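Local coordinates for protein phosphoinositol-specific phospholipase C (Pseudomonas sp., PDB 5FYP) that cleaves phosphoinositides as a calcium-dependent bacterial phospholipase C, probably splitting the diacylglycerol from the phosphorylated inositol head group, at residues N18-V23 against Y293-F298; Q22-N27 against V44-L49; I114-D119 against G182-V187; I258-G263 against L279-R284. All blocks are in the same frame, centred on the assembly; numbering follows the deposited sequence.

Contact 1. Residues N18-V23 against Y293-F298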
loop_
_atom_site.group_PDB
_atom_site.type_symbol
_atom_site.label_atom_id
_atom_site.label_comp_id
_atom_site.label_asym_id
_atom_site.label_seq_id
_atom_site.Cartn_x
_atom_site.Cartn_y
_atom_site.Cartn_z
ATOM N N ASN A 18 2.632 11.282 6.434
ATOM C CA ASN A 18 3.140 11.787 5.165
ATOM C C ASN A 18 4.529 12.421 5.260
ATOM O O ASN A 18 5.171 12.624 4.235
ATOM C CB ASN A 18 2.154 12.758 4.529
ATOM C CG ASN A 18 1.845 13.919 5.439
ATOM O OD1 ASN A 18 1.304 13.742 6.547
ATOM N ND2 ASN A 18 2.091 15.121 4.957
ATOM N N GLY A 19 4.968 12.739 6.481
ATOM C CA GLY A 19 6.333 13.240 6.704
ATOM C C GLY A 19 7.345 12.195 7.065
ATOM O O GLY A 19 8.467 12.569 7.461
ATOM N N ILE A 20 6.996 10.916 6.922
ATOM C CA ILE A 20 7.874 9.812 7.289
ATOM C C ILE A 20 8.325 9.065 6.023
ATOM O O ILE A 20 7.509 8.718 5.161
ATOM C CB ILE A 20 7.166 8.851 8.260
ATOM C CG1 ILE A 20 6.730 9.573 9.536
ATOM C CG2 ILE A 20 8.056 7.666 8.571
ATOM C CD1 ILE A 20 5.888 8.747 10.462
ATOM N N ALA A 21 9.627 8.832 5.944
ATOM C CA ALA A 21 10.254 8.014 4.905
ATOM C C ALA A 21 10.481 6.601 5.441
ATOM O O ALA A 21 10.918 6.409 6.589
ATOM C CB ALA A 21 11.572 8.605 4.477
ATOM N N GLN A 22 10.266 5.630 4.572
ATOM C CA GLN A 22 10.406 4.226 4.901
ATOM C C GLN A 22 11.122 3.462 3.814
ATOM O O GLN A 22 10.886 3.675 2.606
ATOM C CB GLN A 22 9.037 3.553 5.059
ATOM C CG GLN A 22 8.105 4.196 6.044
ATOM C CD GLN A 22 6.880 3.331 6.267
ATOM O OE1 GLN A 22 6.977 2.093 6.431
ATOM N NE2 GLN A 22 5.726 3.957 6.310
ATOM N N VAL A 23 11.862 2.456 4.230
ATOM C CA VAL A 23 12.225 1.324 3.372
ATOM C C VAL A 23 11.012 0.394 3.322
ATOM O O VAL A 23 10.478 -0.002 4.364
ATOM C CB VAL A 23 13.424 0.564 3.960
ATOM C CG1 VAL A 23 13.787 -0.641 3.122
ATOM C CG2 VAL A 23 14.630 1.500 4.098
ATOM N N TYR A 293 18.613 3.414 10.553
ATOM C CA TYR A 293 17.166 3.399 10.552
ATOM C C TYR A 293 16.602 3.014 9.177
ATOM O O TYR A 293 17.168 3.359 8.136
ATOM C CB TYR A 293 16.607 4.752 10.955
ATOM C CG TYR A 293 16.981 5.189 12.355
ATOM C CD1 TYR A 293 16.664 4.403 13.465
ATOM C CD2 TYR A 293 17.596 6.403 12.564
ATOM C CE1 TYR A 293 17.008 4.801 14.761
ATOM C CE2 TYR A 293 17.930 6.827 13.857
ATOM C CZ TYR A 293 17.602 6.010 14.928
ATOM O OH TYR A 293 17.944 6.434 16.209
ATOM N N ARG A 294 15.458 2.329 9.206
ATOM C CA ARG A 294 14.652 2.067 8.006
ATOM C C ARG A 294 13.368 2.868 7.963
ATOM O O ARG A 294 12.654 2.819 6.964
ATOM C CB ARG A 294 14.356 0.586 7.827
ATOM C CG ARG A 294 15.602 -0.269 7.734
ATOM C CD ARG A 294 15.331 -1.619 7.059
ATOM N NE ARG A 294 16.418 -2.563 7.300
ATOM C CZ ARG A 294 16.584 -3.258 8.422
ATOM N NH1 ARG A 294 15.692 -3.248 9.378
ATOM N NH2 ARG A 294 17.680 -4.006 8.562
ATOM N N ILE A 295 13.063 3.614 9.037
ATOM C CA ILE A 295 11.894 4.490 9.113
ATOM C C ILE A 295 12.356 5.747 9.825
ATOM O O ILE A 295 12.905 5.671 10.938
ATOM C CB ILE A 295 10.703 3.862 9.873
ATOM C CG1 ILE A 295 10.224 2.589 9.165
ATOM C CG2 ILE A 295 9.594 4.869 10.072
ATOM C CD1 ILE A 295 9.011 1.955 9.759
ATOM N N ARG A 296 12.165 6.903 9.207
ATOM C CA ARG A 296 12.556 8.162 9.836
ATOM C C ARG A 296 11.844 9.318 9.188
ATOM O O ARG A 296 11.447 9.238 8.034
ATOM C CB ARG A 296 14.049 8.391 9.744
ATOM C CG ARG A 296 14.645 8.118 8.413
ATOM C CD ARG A 296 16.009 8.753 8.300
ATOM N NE ARG A 296 15.862 10.169 7.980
ATOM C CZ ARG A 296 16.838 10.978 7.604
ATOM N NH1 ARG A 296 18.110 10.550 7.514
ATOM N NH2 ARG A 296 16.497 12.227 7.306
ATOM N N PRO A 297 11.709 10.427 9.919
ATOM C CA PRO A 297 11.213 11.631 9.269
ATOM C C PRO A 297 12.147 12.089 8.146
ATOM O O PRO A 297 13.355 11.854 8.220
ATOM C CB PRO A 297 11.233 12.678 10.413
ATOM C CG PRO A 297 11.280 11.888 11.659
ATOM C CD PRO A 297 12.055 10.660 11.338
ATOM N N PHE A 298 11.605 12.755 7.132
ATOM C CA PHE A 298 12.440 13.372 6.090
ATOM C C PHE A 298 13.446 14.341 6.633
ATOM O O PHE A 298 14.471 14.537 5.980
ATOM C CB PHE A 298 11.565 14.130 5.101
ATOM C CG PHE A 298 10.741 13.240 4.217
ATOM C CD1 PHE A 298 11.328 12.409 3.275
ATOM C CD2 PHE A 298 9.374 13.221 4.330
ATOM C CE1 PHE A 298 10.557 11.583 2.476
ATOM C CE2 PHE A 298 8.600 12.415 3.525
ATOM C CZ PHE A 298 9.185 11.580 2.603
ATOM O OXT PHE A 298 13.211 14.902 7.672
#

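Contact 2. Residues Q22-N27 against V44-L49. With CA (calcium ion), chain I.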
loop_
_atom_site.group_PDB
_atom_site.type_symbol
_atom_site.label_atom_id
_atom_site.label_comp_id
_atom_site.label_asym_id
_atom_site.label_seq_id
_atom_site.Cartn_x
_atom_site.Cartn_y
_atom_site.Cartn_z
ATOM N N GLN A 22 10.266 5.630 4.572
ATOM C CA GLN A 22 10.406 4.226 4.901
ATOM C C GLN A 22 11.122 3.462 3.814
ATOM O O GLN A 22 10.886 3.675 2.606
ATOM C CB GLN A 22 9.037 3.553 5.059
ATOM C CG GLN A 22 8.105 4.196 6.044
ATOM C CD GLN A 22 6.880 3.331 6.267
ATOM O OE1 GLN A 22 6.977 2.093 6.431
ATOM N NE2 GLN A 22 5.726 3.957 6.310
ATOM N N VAL A 23 11.862 2.456 4.230
ATOM C CA VAL A 23 12.225 1.324 3.372
ATOM C C VAL A 23 11.012 0.394 3.322
ATOM O O VAL A 23 10.478 -0.002 4.364
ATOM C CB VAL A 23 13.424 0.564 3.960
ATOM C CG1 VAL A 23 13.787 -0.641 3.122
ATOM C CG2 VAL A 23 14.630 1.500 4.098
ATOM N N ALA A 24 10.601 0.060 2.108
ATOM C CA ALA A 24 9.516 -0.882 1.850
ATOM C C ALA A 24 10.099 -2.087 1.143
ATOM O O ALA A 24 11.149 -2.025 0.500
ATOM C CB ALA A 24 8.447 -0.227 0.994
ATOM N N CYS A 25 9.394 -3.217 1.217
ATOM C CA CYS A 25 9.804 -4.352 0.419
ATOM C C CYS A 25 9.336 -4.185 -1.023
ATOM O O CYS A 25 8.485 -3.393 -1.298
ATOM C CB CYS A 25 9.267 -5.663 0.993
ATOM S SG CYS A 25 7.649 -6.133 0.400
ATOM N N HIS A 26 9.894 -4.989 -1.915
ATOM C CA HIS A 26 9.378 -5.151 -3.255
ATOM C C HIS A 26 9.084 -6.646 -3.451
ATOM O O HIS A 26 10.009 -7.467 -3.441
ATOM C CB HIS A 26 10.357 -4.633 -4.298
ATOM C CG HIS A 26 9.789 -4.567 -5.686
ATOM N ND1 HIS A 26 10.474 -3.958 -6.698
ATOM C CD2 HIS A 26 8.626 -5.000 -6.230
ATOM C CE1 HIS A 26 9.768 -4.045 -7.815
ATOM N NE2 HIS A 26 8.653 -4.678 -7.560
ATOM N N ASN A 27 7.810 -7.006 -3.562
ATOM C CA ASN A 27 7.421 -8.394 -3.814
ATOM C C ASN A 27 7.917 -9.360 -2.744
ATOM O O ASN A 27 8.258 -10.523 -3.034
ATOM C CB ASN A 27 7.834 -8.870 -5.186
ATOM C CG ASN A 27 7.027 -8.238 -6.302
ATOM O OD1 ASN A 27 6.096 -7.464 -6.089
ATOM N ND2 ASN A 27 7.448 -8.496 -7.472
ATOM N N VAL A 44 10.901 -4.151 8.334
ATOM C CA VAL A 44 10.177 -3.020 7.731
ATOM C C VAL A 44 8.712 -3.058 8.168
ATOM O O VAL A 44 8.244 -4.046 8.748
ATOM C CB VAL A 44 10.285 -2.979 6.191
ATOM C CG1 VAL A 44 11.740 -2.775 5.741
ATOM C CG2 VAL A 44 9.696 -4.216 5.537
ATOM N N ARG A 45 7.967 -2.001 7.824
ATOM C CA ARG A 45 6.548 -1.855 8.109
ATOM C C ARG A 45 5.705 -1.674 6.850
ATOM O O ARG A 45 4.519 -1.421 6.962
ATOM C CB ARG A 45 6.269 -0.738 9.125
ATOM C CG ARG A 45 6.852 -1.008 10.496
ATOM C CD ARG A 45 5.962 -1.870 11.354
ATOM N NE ARG A 45 6.649 -2.300 12.599
ATOM C CZ ARG A 45 7.467 -3.341 12.669
ATOM N NH1 ARG A 45 7.725 -4.090 11.610
ATOM N NH2 ARG A 45 8.036 -3.660 13.817
ATOM N N THR A 46 6.309 -1.857 5.681
ATOM C CA THR A 46 5.584 -1.749 4.397
ATOM C C THR A 46 5.919 -2.958 3.573
ATOM O O THR A 46 7.095 -3.191 3.239
ATOM C CB THR A 46 5.908 -0.423 3.701
ATOM O OG1 THR A 46 5.467 0.662 4.531
ATOM C CG2 THR A 46 5.163 -0.312 2.370
ATOM N N LEU A 47 4.874 -3.714 3.223
ATOM C CA LEU A 47 4.971 -5.032 2.555
ATOM C C LEU A 47 4.188 -5.016 1.271
ATOM O O LEU A 47 3.580 -4.008 0.916
ATOM C CB LEU A 47 4.418 -6.152 3.485
ATOM C CG LEU A 47 5.297 -6.572 4.687
ATOM C CD1 LEU A 47 5.744 -5.557 5.686
ATOM C CD2 LEU A 47 4.625 -7.740 5.358
ATOM N N GLU A 48 4.239 -6.112 0.512
ATOM C CA GLU A 48 3.611 -6.168 -0.817
ATOM C C GLU A 48 3.128 -7.582 -1.092
ATOM O O GLU A 48 3.829 -8.545 -0.805
ATOM C CB GLU A 48 4.577 -5.727 -1.916
ATOM C CG GLU A 48 3.978 -5.720 -3.315
ATOM C CD GLU A 48 4.845 -5.047 -4.356
ATOM O OE1 GLU A 48 6.041 -4.833 -4.091
ATOM O OE2 GLU A 48 4.307 -4.748 -5.461
ATOM N N LEU A 49 1.952 -7.665 -1.709
ATOM C CA LEU A 49 1.348 -8.896 -2.181
ATOM C C LEU A 49 0.880 -8.702 -3.606
ATOM O O LEU A 49 0.110 -7.783 -3.868
ATOM C CB LEU A 49 0.150 -9.301 -1.297
ATOM C CG LEU A 49 0.514 -9.717 0.112
ATOM C CD1 LEU A 49 -0.652 -9.626 1.061
ATOM C CD2 LEU A 49 1.121 -11.120 0.114
HETATM CA CA CA I . 4.325 -6.323 -7.261
HETATM O O HOH W 1 3.787 1.787 7.026
HETATM O O HOH W 2 9.089 0.313 6.716
HETATM O O HOH W 3 5.971 -2.265 -0.423
HETATM O O HOH W 4 5.886 -4.900 -8.407
HETATM O O HOH W 5 4.922 -7.452 -9.316
#

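Contact 3. Residues I114-D119 against G182-V187. With CA (calcium ion), chain I.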
loop_
_atom_site.group_PDB
_atom_site.type_symbol
_atom_site.label_atom_id
_atom_site.label_comp_id
_atom_site.label_asym_id
_atom_site.label_seq_id
_atom_site.Cartn_x
_atom_site.Cartn_y
_atom_site.Cartn_z
ATOM N N ILE A 114 1.261 -0.451 9.727
ATOM C CA ILE A 114 1.699 -1.326 8.632
ATOM C C ILE A 114 0.986 -0.917 7.351
ATOM O O ILE A 114 -0.224 -0.754 7.372
ATOM C CB ILE A 114 1.389 -2.781 8.944
ATOM C CG1 ILE A 114 2.169 -3.252 10.164
ATOM C CG2 ILE A 114 1.650 -3.681 7.738
ATOM C CD1 ILE A 114 1.631 -4.535 10.774
ATOM N N THR A 115 1.745 -0.774 6.284
ATOM C CA THR A 115 1.184 -0.478 4.976
ATOM C C THR A 115 1.378 -1.708 4.091
ATOM O O THR A 115 2.492 -2.218 3.958
ATOM C CB THR A 115 1.830 0.761 4.348
ATOM O OG1 THR A 115 1.619 1.882 5.203
ATOM C CG2 THR A 115 1.224 1.101 3.002
ATOM N N LEU A 116 0.293 -2.184 3.496
ATOM C CA LEU A 116 0.311 -3.350 2.596
ATOM C C LEU A 116 -0.058 -2.912 1.196
ATOM O O LEU A 116 -1.175 -2.459 0.950
ATOM C CB LEU A 116 -0.659 -4.423 3.025
ATOM C CG LEU A 116 -0.545 -5.036 4.357
ATOM C CD1 LEU A 116 -1.546 -6.186 4.499
ATOM C CD2 LEU A 116 0.863 -5.551 4.611
ATOM N N ILE A 117 0.893 -3.067 0.290
ATOM C CA ILE A 117 0.678 -2.781 -1.126
ATOM C C ILE A 117 0.096 -4.038 -1.760
ATOM O O ILE A 117 0.708 -5.091 -1.781
ATOM C CB ILE A 117 2.023 -2.422 -1.815
ATOM C CG1 ILE A 117 2.770 -1.281 -1.049
ATOM C CG2 ILE A 117 1.841 -2.132 -3.303
ATOM C CD1 ILE A 117 2.019 0.016 -0.889
ATOM N N LEU A 118 -1.140 -3.915 -2.242
ATOM C CA LEU A 118 -1.891 -4.997 -2.859
ATOM C C LEU A 118 -1.867 -4.748 -4.360
ATOM O O LEU A 118 -2.615 -3.910 -4.870
ATOM C CB LEU A 118 -3.290 -5.067 -2.272
ATOM C CG LEU A 118 -3.332 -5.178 -0.739
ATOM C CD1 LEU A 118 -4.768 -5.138 -0.259
ATOM C CD2 LEU A 118 -2.621 -6.401 -0.229
ATOM N N ASP A 119 -0.968 -5.457 -5.040
ATOM C CA ASP A 119 -0.689 -5.251 -6.451
ATOM C C ASP A 119 -1.539 -6.252 -7.250
ATOM O O ASP A 119 -1.260 -7.442 -7.321
ATOM C CB ASP A 119 0.796 -5.427 -6.710
ATOM C CG ASP A 119 1.253 -5.002 -8.084
ATOM O OD1 ASP A 119 0.430 -4.411 -8.821
ATOM O OD2 ASP A 119 2.465 -5.256 -8.401
ATOM N N GLY A 182 -0.852 0.520 15.839
ATOM C CA GLY A 182 -1.695 -0.648 15.672
ATOM C C GLY A 182 -2.549 -0.684 14.420
ATOM O O GLY A 182 -3.340 -1.607 14.258
ATOM N N LYS A 183 -2.373 0.290 13.530
ATOM C CA LYS A 183 -3.199 0.358 12.341
ATOM C C LYS A 183 -2.554 -0.359 11.151
ATOM O O LYS A 183 -1.335 -0.547 11.075
ATOM C CB LYS A 183 -3.528 1.807 11.983
ATOM C CG LYS A 183 -4.218 2.624 13.081
ATOM C CD LYS A 183 -5.502 2.051 13.637
ATOM C CE LYS A 183 -6.612 2.016 12.631
ATOM N NZ LYS A 183 -7.732 1.221 13.228
ATOM N N VAL A 184 -3.422 -0.741 10.218
ATOM C CA VAL A 184 -3.046 -1.301 8.913
ATOM C C VAL A 184 -3.687 -0.435 7.827
ATOM O O VAL A 184 -4.856 -0.112 7.881
ATOM C CB VAL A 184 -3.520 -2.748 8.788
ATOM C CG1 VAL A 184 -3.288 -3.302 7.395
ATOM C CG2 VAL A 184 -2.842 -3.629 9.835
ATOM N N LEU A 185 -2.855 -0.040 6.857
ATOM C CA LEU A 185 -3.271 0.713 5.673
ATOM C C LEU A 185 -3.109 -0.172 4.457
ATOM O O LEU A 185 -2.036 -0.713 4.245
ATOM C CB LEU A 185 -2.426 1.988 5.474
ATOM C CG LEU A 185 -2.667 3.142 6.436
ATOM C CD1 LEU A 185 -2.190 2.854 7.842
ATOM C CD2 LEU A 185 -2.009 4.402 5.917
ATOM N N LEU A 186 -4.163 -0.308 3.678
ATOM C CA LEU A 186 -4.155 -1.117 2.476
ATOM C C LEU A 186 -4.106 -0.209 1.248
ATOM O O LEU A 186 -4.821 0.795 1.205
ATOM C CB LEU A 186 -5.395 -1.974 2.419
ATOM C CG LEU A 186 -5.602 -2.871 3.636
ATOM C CD1 LEU A 186 -6.904 -3.626 3.510
ATOM C CD2 LEU A 186 -4.434 -3.826 3.846
ATOM N N VAL A 187 -3.302 -0.603 0.252
ATOM C CA VAL A 187 -3.094 0.234 -0.928
ATOM C C VAL A 187 -3.304 -0.633 -2.158
ATOM O O VAL A 187 -2.753 -1.724 -2.236
ATOM C CB VAL A 187 -1.671 0.790 -0.922
ATOM C CG1 VAL A 187 -1.473 1.740 -2.115
ATOM C CG2 VAL A 187 -1.351 1.494 0.400
HETATM CA CA CA I . 4.325 -6.323 -7.261
HETATM O O HOH W 4 5.886 -4.900 -8.407
HETATM O O HOH W 5 4.922 -7.452 -9.316
#

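Contact 4. Residues I258-G263 against L279-R284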
loop_
_atom_site.group_PDB
_atom_site.type_symbol
_atom_site.label_atom_id
_atom_site.label_comp_id
_atom_site.label_asym_id
_atom_site.label_seq_id
_atom_site.Cartn_x
_atom_site.Cartn_y
_atom_site.Cartn_z
ATOM N N ILE A 258 0.889 9.875 -0.223
ATOM C CA ILE A 258 1.970 8.939 0.081
ATOM C C ILE A 258 2.532 8.391 -1.214
ATOM O O ILE A 258 1.846 7.640 -1.953
ATOM C CB ILE A 258 1.516 7.809 1.004
ATOM C CG1 ILE A 258 0.835 8.338 2.258
ATOM C CG2 ILE A 258 2.682 6.899 1.346
ATOM C CD1 ILE A 258 1.652 9.301 3.079
ATOM N N GLY A 259 3.783 8.743 -1.513
ATOM C CA GLY A 259 4.459 8.294 -2.734
ATOM C C GLY A 259 5.261 7.053 -2.508
ATOM O O GLY A 259 6.011 6.971 -1.533
ATOM N N ARG A 260 5.149 6.118 -3.450
ATOM C CA ARG A 260 5.964 4.896 -3.458
ATOM C C ARG A 260 6.740 4.851 -4.761
ATOM O O ARG A 260 6.181 5.107 -5.833
ATOM C CB ARG A 260 5.103 3.657 -3.325
ATOM C CG ARG A 260 5.890 2.355 -3.290
ATOM C CD ARG A 260 5.047 1.217 -2.713
ATOM N NE ARG A 260 5.706 -0.087 -2.683
ATOM C CZ ARG A 260 5.808 -0.872 -3.721
ATOM N NH1 ARG A 260 5.394 -0.470 -4.917
ATOM N NH2 ARG A 260 6.371 -2.071 -3.565
ATOM N N VAL A 261 8.035 4.530 -4.646
ATOM C CA VAL A 261 8.911 4.352 -5.812
ATOM C C VAL A 261 9.465 2.945 -5.808
ATOM O O VAL A 261 10.083 2.525 -4.810
ATOM C CB VAL A 261 10.059 5.362 -5.848
ATOM C CG1 VAL A 261 11.052 5.031 -6.954
ATOM C CG2 VAL A 261 9.499 6.760 -6.028
ATOM N N TRP A 262 9.256 2.223 -6.901
ATOM C CA TRP A 262 9.738 0.865 -7.063
ATOM C C TRP A 262 10.725 0.789 -8.227
ATOM O O TRP A 262 10.704 1.635 -9.125
ATOM C CB TRP A 262 8.553 -0.104 -7.257
ATOM C CG TRP A 262 7.694 0.229 -8.423
ATOM C CD1 TRP A 262 6.632 1.056 -8.457
ATOM C CD2 TRP A 262 7.866 -0.260 -9.754
ATOM N NE1 TRP A 262 6.133 1.144 -9.735
ATOM C CE2 TRP A 262 6.867 0.320 -10.541
ATOM C CE3 TRP A 262 8.771 -1.152 -10.351
ATOM C CZ2 TRP A 262 6.743 0.054 -11.918
ATOM C CZ3 TRP A 262 8.651 -1.423 -11.723
ATOM C CH2 TRP A 262 7.649 -0.812 -12.479
ATOM N N GLY A 263 11.600 -0.211 -8.176
ATOM C CA GLY A 263 12.559 -0.454 -9.229
ATOM C C GLY A 263 13.834 0.340 -9.146
ATOM O O GLY A 263 14.618 0.291 -10.080
ATOM N N LEU A 279 7.770 5.833 0.460
ATOM C CA LEU A 279 7.942 4.377 0.487
ATOM C C LEU A 279 8.900 3.984 -0.635
ATOM O O LEU A 279 8.538 4.069 -1.814
ATOM C CB LEU A 279 6.587 3.678 0.317
ATOM C CG LEU A 279 5.472 4.104 1.247
ATOM C CD1 LEU A 279 4.161 3.420 0.873
ATOM C CD2 LEU A 279 5.769 3.901 2.730
ATOM N N SER A 280 10.113 3.586 -0.276
ATOM C CA SER A 280 11.117 3.192 -1.247
ATOM C C SER A 280 11.199 1.683 -1.268
ATOM O O SER A 280 11.640 1.072 -0.287
ATOM C CB SER A 280 12.491 3.755 -0.869
ATOM O OG SER A 280 12.519 5.157 -1.014
ATOM N N ALA A 281 10.738 1.075 -2.371
ATOM C CA ALA A 281 10.620 -0.380 -2.432
ATOM C C ALA A 281 11.919 -1.020 -2.880
ATOM O O ALA A 281 12.432 -0.685 -3.945
ATOM C CB ALA A 281 9.506 -0.751 -3.372
ATOM N N TYR A 282 12.406 -1.962 -2.082
ATOM C CA TYR A 282 13.633 -2.699 -2.365
ATOM C C TYR A 282 13.404 -4.195 -2.284
ATOM O O TYR A 282 12.815 -4.694 -1.322
ATOM C CB TYR A 282 14.713 -2.379 -1.351
ATOM C CG TYR A 282 15.236 -0.983 -1.392
ATOM C CD1 TYR A 282 14.656 0.011 -0.621
ATOM C CD2 TYR A 282 16.364 -0.644 -2.143
ATOM C CE1 TYR A 282 15.156 1.296 -0.612
ATOM C CE2 TYR A 282 16.878 0.648 -2.138
ATOM C CZ TYR A 282 16.264 1.601 -1.376
ATOM O OH TYR A 282 16.768 2.864 -1.319
ATOM N N TYR A 283 13.945 -4.927 -3.254
ATOM C CA TYR A 283 13.977 -6.386 -3.143
ATOM C C TYR A 283 14.712 -6.813 -1.862
ATOM O O TYR A 283 14.231 -7.657 -1.104
ATOM C CB TYR A 283 14.645 -6.993 -4.356
ATOM C CG TYR A 283 13.899 -6.748 -5.630
ATOM C CD1 TYR A 283 12.640 -7.324 -5.842
ATOM C CD2 TYR A 283 14.438 -5.985 -6.671
ATOM C CE1 TYR A 283 11.950 -7.140 -7.031
ATOM C CE2 TYR A 283 13.755 -5.770 -7.854
ATOM C CZ TYR A 283 12.515 -6.367 -8.037
ATOM O OH TYR A 283 11.834 -6.216 -9.220
ATOM N N ARG A 284 15.892 -6.230 -1.667
ATOM C CA ARG A 284 16.808 -6.536 -0.527
ATOM C C ARG A 284 16.579 -5.463 0.549
ATOM O O ARG A 284 17.424 -4.615 0.820
ATOM C CB ARG A 284 18.252 -6.592 -0.988
ATOM C CG ARG A 284 18.487 -7.586 -2.135
ATOM C CD ARG A 284 19.882 -7.521 -2.756
ATOM N NE ARG A 284 20.933 -7.797 -1.825
ATOM C CZ ARG A 284 22.214 -7.579 -2.080
ATOM N NH1 ARG A 284 22.650 -6.999 -3.248
ATOM N NH2 ARG A 284 23.114 -7.895 -1.149
HETATM O O HOH W 6 12.809 1.625 -5.476
HETATM O O HOH W 7 12.529 -2.164 -6.276
#

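Contact 1. Residues N18-V23 against Y293-F298
I20, A21 and Q22 pair with P297, R296 and I295 in an antiparallel ladder, the axes of strands 20-23 and 295-297 running at 159° to each other, 4.5 Å apart at closest. A21 and R296 make the hydrogen-bonded pair: A21 N donates to R296 O over 2.8 Å, and R296 N donates back to A21 O over 2.9 Å. V23 N to R294 O continues the ladder at one end. At the other, F298 N reaches G19 O over a longer 3.2 Å. P297, which has no amide proton, suits its non-hydrogen-bonded place opposite I20. The Q22 and I295 side chains lie side by side, I295 CD1 being 3.9 Å from Q22 OE1, whose own bond goes to T46. I20 CG2, anti to its backbone N, touches I295 CG2 at 3.5 Å, a branched pair suited to an extended backbone. On the other face the A21 methyl is small enough for the F298 ring to lie close, A21 CB 3.7 Å from F298 CE1. A21 N lies over one face of this ring, while N18 O sits at its edge, 3.5 Å from F298 CE2. V23 CG2 packs on R294 CB; the R294 guanidinium goes on to A286 and S43. Four backbone bonds and this ring packing thus fasten the C-terminal residues by main-chain polarity and apolar side chains; no charge pair joins the two segments.

Contact 2. Residues Q22-N27 against V44-L49
N27 and E48 bind one calcium ion from the two segments, E48 through OE2 at 2.4 Å; D50, D119 and two waters complete the shell. A carboxylate suits this place because its second oxygen serves other partners. E48 OE1 accepts N27 N over 2.9 Å, met from above the carboxylate plane, and forms a salt bridge with R260. Chi1 of -178° sets E48 CG anti to the backbone N, and the extended chain beyond it carries the carboxylate to the metal. H26 lies alongside, its ring 14° from the carboxylate plane, with H26 NE2 2.9 Å from a water that ligates calcium. Behind this shell, C25 N bonds to T46 O over 3.1 Å, and C25 SG, in a disulfide with C28, rests 3.6 Å from L47 CA. T46 OG1 donates to Q22 OE1 over 2.8 Å, from above the amide plane, while T46 CG2 packs on the small A24 CB at 3.6 Å. A water donates to Q22 OE1 and V23 O and accepts from R45 N. The nearly parallel strands meet at a sparsely bonded barrel seam, one direct backbone bond aided by waters; 20-25 neighbours 279-282, 46-52 neighbours 114-120, and L49 touches helix 94-107.

Contact 3. Residues I114-D119 against G182-V187
L116 and L186 lie side by side, pointing the same way, with L116 CD1 3.8 Å from L186 CD2. L118 CD1 slants across to L186 CB at 4.2 Å, and V184 and I114 extend this apolar face, which meets helices 133-144 and 94-107. Leucine, flexible and wholly apolar, suits it by reaching the helix residues: L116 touches L98, V101 and F144, and L186 touches V140. The opposite face carries T115, I117, L185 and V187. V187 leans on two neighbours of the facing strand: CG2, anti to its carbonyl carbon, meets T115 CG2 at 3.7 Å, and CB meets I117 CD1 at 3.8 Å. The bend of I117 at chi2 (-58°) puts CD1 there, alongside the valine. Beneath the side chains the parallel strands, 19° apart, are tied by five alternating backbone bonds, of which L118 N to V187 O is the shortest at 2.7 Å. D119 turns CG anti to the backbone N and binds calcium through OD2 at 2.4 Å; K121 donates to the same oxygen. Parallel strands, helices packed on one face and a metal-binding acid near a strand's C-terminal end are characteristic of the beta/alpha (TIM) barrel of this phospholipase C family.

Contact 4. Residues I258-G263 against L279-R284
V261 O is gripped twice: A281 N donates to it over 2.9 Å, and so does a water at the same distance. That water also donates to A281 O, which takes a second water over 2.8 Å; the second accepts from G263 N and so bridges the segments where the direct ladder has ended. Earlier in the strands L279 N bonds to G259 O, and L279 O accepts V261 N. R260 leaves the backbone with CG anti to N (chi1 -178°) and stays extended to NE, crossing the L279 side chain at about a right angle with R260 CG 3.9 Å from L279 CB. Farther out A281 CB sits above one face of the R260 guanidinium, off its centre, 3.4 Å from R260 NH2. Alanine suits this spot, offering a slim apolar methyl while NH2 makes its salt bridge with E48, a calcium ligand. At the other end I258 CG2 packs on L279 CD1 at 3.8 Å. G263, at phi 85°, adopts a backbone shape easy for a residue without a side chain. Helix 269-274 connects the two strands as a beta-alpha-beta unit; strand 238-242 flanks 258-262, and strand 20-25 flanks 279-282 on its other side.

Overall arrangement
The strands form two arcs of one beta/alpha barrel wall, as expected for the TIM-barrel clan. Contacts 1 and 4 lie in the arc ordered 238-242, 258-262, 279-282, 20-25, 295-297, and contact 3 in the arc where 46-52, 114-120 and 184-189 are consecutive. Contact 2 is at the seam between them; its centre lies about 7 Å from that of contact 4 and about 9 Å from that of contact 3, whereas the centres of contacts 1 and 3 are about 16 Å apart. Contact 2 shares Q22 and V23 with contact 1; contacts 3 and 4 follow, before the chain returns at 293-298. Strands from both arcs thus bring residues to the calcium.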